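Fluoride-specific ion channel FluC (Bordetella pertussis, PDB 5NKQ) conducts fluoride ions selectively across the bacterial inner membrane, lowering their toxic concentration in the cell while excluding chloride. Local coordinates at residues A[82-85]-A[86-90]. Residues are numbered along the deposited sequence; the frame is centred on the assembly and turned at random.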
ATOM      1  N   PHE A  82       1.998   0.743   0.858  1.00 36.45           N
ATOM      2  CA  PHE A  82       1.790   1.909   0.012  1.00 38.12           C
ATOM      3  C   PHE A  82       2.811   3.007   0.267  1.00 32.50           C
ATOM      4  O   PHE A  82       3.199   3.709  -0.674  1.00 35.69           O
ATOM      5  CB  PHE A  82       0.381   2.475   0.225  1.00 37.87           C
ATOM      6  CG  PHE A  82      -0.283   2.944  -1.036  1.00 40.19           C
ATOM      7  CD1 PHE A  82       0.173   4.071  -1.699  1.00 45.62           C
ATOM      8  CD2 PHE A  82      -1.374   2.265  -1.553  1.00 42.47           C
ATOM      9  CE1 PHE A  82      -0.439   4.505  -2.859  1.00 48.59           C
ATOM     10  CE2 PHE A  82      -1.993   2.696  -2.711  1.00 45.53           C
ATOM     11  CZ  PHE A  82      -1.524   3.817  -3.365  1.00 47.86           C
ATOM     12  N   SER A  83       3.261   3.158   1.515  1.00 29.57           N
ATOM     13  CA  SER A  83       4.233   4.194   1.844  1.00 26.88           C
ATOM     14  C   SER A  83       5.582   3.913   1.197  1.00 31.83           C
ATOM     15  O   SER A  83       6.192   4.808   0.599  1.00 32.86           O
ATOM     16  CB  SER A  83       4.377   4.310   3.362  1.00 29.18           C
ATOM     17  OG  SER A  83       4.675   3.051   3.942  1.00 29.89           O
ATOM     18  N   THR A  84       6.070   2.675   1.314  1.00 27.06           N
ATOM     19  CA  THR A  84       7.336   2.321   0.680  1.00 36.04           C
ATOM     20  C   THR A  84       7.254   2.496  -0.832  1.00 37.43           C
ATOM     21  O   THR A  84       8.195   2.998  -1.458  1.00 27.45           O
ATOM     22  CB  THR A  84       7.724   0.884   1.035  1.00 38.44           C
ATOM     23  OG1 THR A  84       7.771   0.736   2.460  1.00 40.31           O
ATOM     24  CG2 THR A  84       9.090   0.541   0.453  1.00 35.18           C
ATOM     25  N   PHE A  85       6.130   2.096  -1.432  1.00 31.37           N
ATOM     26  CA  PHE A  85       5.921   2.347  -2.855  1.00 32.55           C
ATOM     27  C   PHE A  85       5.942   3.839  -3.159  1.00 30.33           C
ATOM     28  O   PHE A  85       6.494   4.266  -4.180  1.00 33.24           O
ATOM     29  CB  PHE A  85       4.599   1.723  -3.306  1.00 36.82           C
ATOM     30  CG  PHE A  85       4.042   2.325  -4.566  1.00 35.72           C
ATOM     31  CD1 PHE A  85       4.534   1.948  -5.804  1.00 38.13           C
ATOM     32  CD2 PHE A  85       3.022   3.260  -4.512  1.00 35.54           C
ATOM     33  CE1 PHE A  85       4.025   2.500  -6.965  1.00 38.26           C
ATOM     34  CE2 PHE A  85       2.509   3.815  -5.669  1.00 37.92           C
ATOM     35  CZ  PHE A  85       3.011   3.434  -6.897  1.00 38.39           C
ATOM     36  N   SER A  86       5.355   4.650  -2.276  1.00 30.59           N
ATOM     37  CA  SER A  86       5.299   6.088  -2.511  1.00 28.67           C
ATOM     38  C   SER A  86       6.684   6.720  -2.430  1.00 32.72           C
ATOM     39  O   SER A  86       7.034   7.567  -3.260  1.00 27.22           O
ATOM     40  CB  SER A  86       4.348   6.744  -1.509  1.00 26.86           C
ATOM     41  OG  SER A  86       4.171   8.121  -1.795  1.00 36.17           O
ATOM     42  N   ALA A  87       7.487   6.320  -1.441  1.00 30.20           N
ATOM     43  CA  ALA A  87       8.819   6.897  -1.293  1.00 27.32           C
ATOM     44  C   ALA A  87       9.739   6.470  -2.430  1.00 35.01           C
ATOM     45  O   ALA A  87      10.554   7.269  -2.907  1.00 31.96           O
ATOM     46  CB  ALA A  87       9.416   6.504   0.058  1.00 27.34           C
ATOM     47  N   GLU A  88       9.628   5.216  -2.873  1.00 27.61           N
ATOM     48  CA  GLU A  88      10.425   4.760  -4.007  1.00 34.99           C
ATOM     49  C   GLU A  88      10.057   5.520  -5.275  1.00 34.55           C
ATOM     50  O   GLU A  88      10.939   5.932  -6.040  1.00 35.77           O
ATOM     51  CB  GLU A  88      10.240   3.256  -4.211  1.00 27.91           C
ATOM     52  CG  GLU A  88      10.794   2.400  -3.082  1.00 39.60           C
ATOM     53  CD  GLU A  88      10.252   0.981  -3.104  1.00 42.61           C
ATOM     54  OE1 GLU A  88      10.948   0.068  -2.615  1.00 41.74           O
ATOM     55  OE2 GLU A  88       9.126   0.779  -3.608  1.00 42.21           O
ATOM     56  N   THR A  89       8.759   5.721  -5.512  1.00 35.07           N
ATOM     57  CA  THR A  89       8.324   6.450  -6.699  1.00 35.16           C
ATOM     58  C   THR A  89       8.757   7.910  -6.642  1.00 34.22           C
ATOM     59  O   THR A  89       9.214   8.467  -7.647  1.00 32.84           O
ATOM     60  CB  THR A  89       6.805   6.342  -6.849  1.00 33.30           C
ATOM     61  OG1 THR A  89       6.433   4.963  -6.962  1.00 27.63           O
ATOM     62  CG2 THR A  89       6.330   7.090  -8.086  1.00 27.62           C
ATOM     63  N   VAL A  90       8.628   8.543  -5.473  1.00 35.11           N
ATOM     64  CA  VAL A  90       9.054   9.933  -5.328  1.00 31.84           C
ATOM     65  C   VAL A  90      10.553  10.060  -5.570  1.00 38.70           C
ATOM     66  O   VAL A  90      11.017  11.031  -6.183  1.00 39.17           O
ATOM     67  CB  VAL A  90       8.647  10.471  -3.942  1.00 31.43           C
ATOM     68  CG1 VAL A  90       9.384  11.764  -3.625  1.00 32.89           C
ATOM     69  CG2 VAL A  90       7.143  10.696  -3.888  1.00 27.16           C
TER
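Thr89 OG1 lies over one face of the Phe85 ring, offset toward its rim, 3.4 Å from Phe85 CE1; at the edge of the same ring, in its plane, sits Phe82 O. The torsion of Thr89 (chi1 -59°) swings OG1 back beside its own backbone N, and the hydroxyl donates to Phe85 O at 2.9 Å. Thr89 N binds the same carbonyl at 3.0 Å, from the opposite face of the carbonyl plane, so one oxygen is gripped by two donors of one residue. This is the classic return of a helical threonine hydroxyl to the carbonyl one turn earlier. Phe85 belongs to a fluoride pocket, as does Ser108, which its side chain touches. On the adjoining side of the helix, Glu88 CG folds back to 3.1 Å from Thr84 O, and the carboxylate then passes obliquely by the Thr84 methyl, with Glu88 OE1 3.6 Å from Thr84 CG2. Glu88 OE2 is hydrogen-bonded to Tyr104 OH, and OE1 to Thr39 OG1 and to a polar side chain of the chain of another protein. Ser86 N donates to Phe82 O at 2.8 Å, a bent bond (142° at the hydrogen), and Ala87 N follows on Ser83 O at 2.9 Å. Residues 82-90 lie in the early part of helix 83-95, the second half of a transmembrane passage broken after helix 65-79 near the bound sodium. Phe85 packs against Ala105 of helix 98-126 and meets Tyr104 with the ring planes at about 40°. Ser86 OG is hydrogen-bonded to Thr116 OG1 of the second subunit, and the Phe82 ring stacks on Phe82 and meets Phe85 edge-to-face, both of that subunit, joining this part of the helix to its partner in the double-barrelled, dual-topology channel.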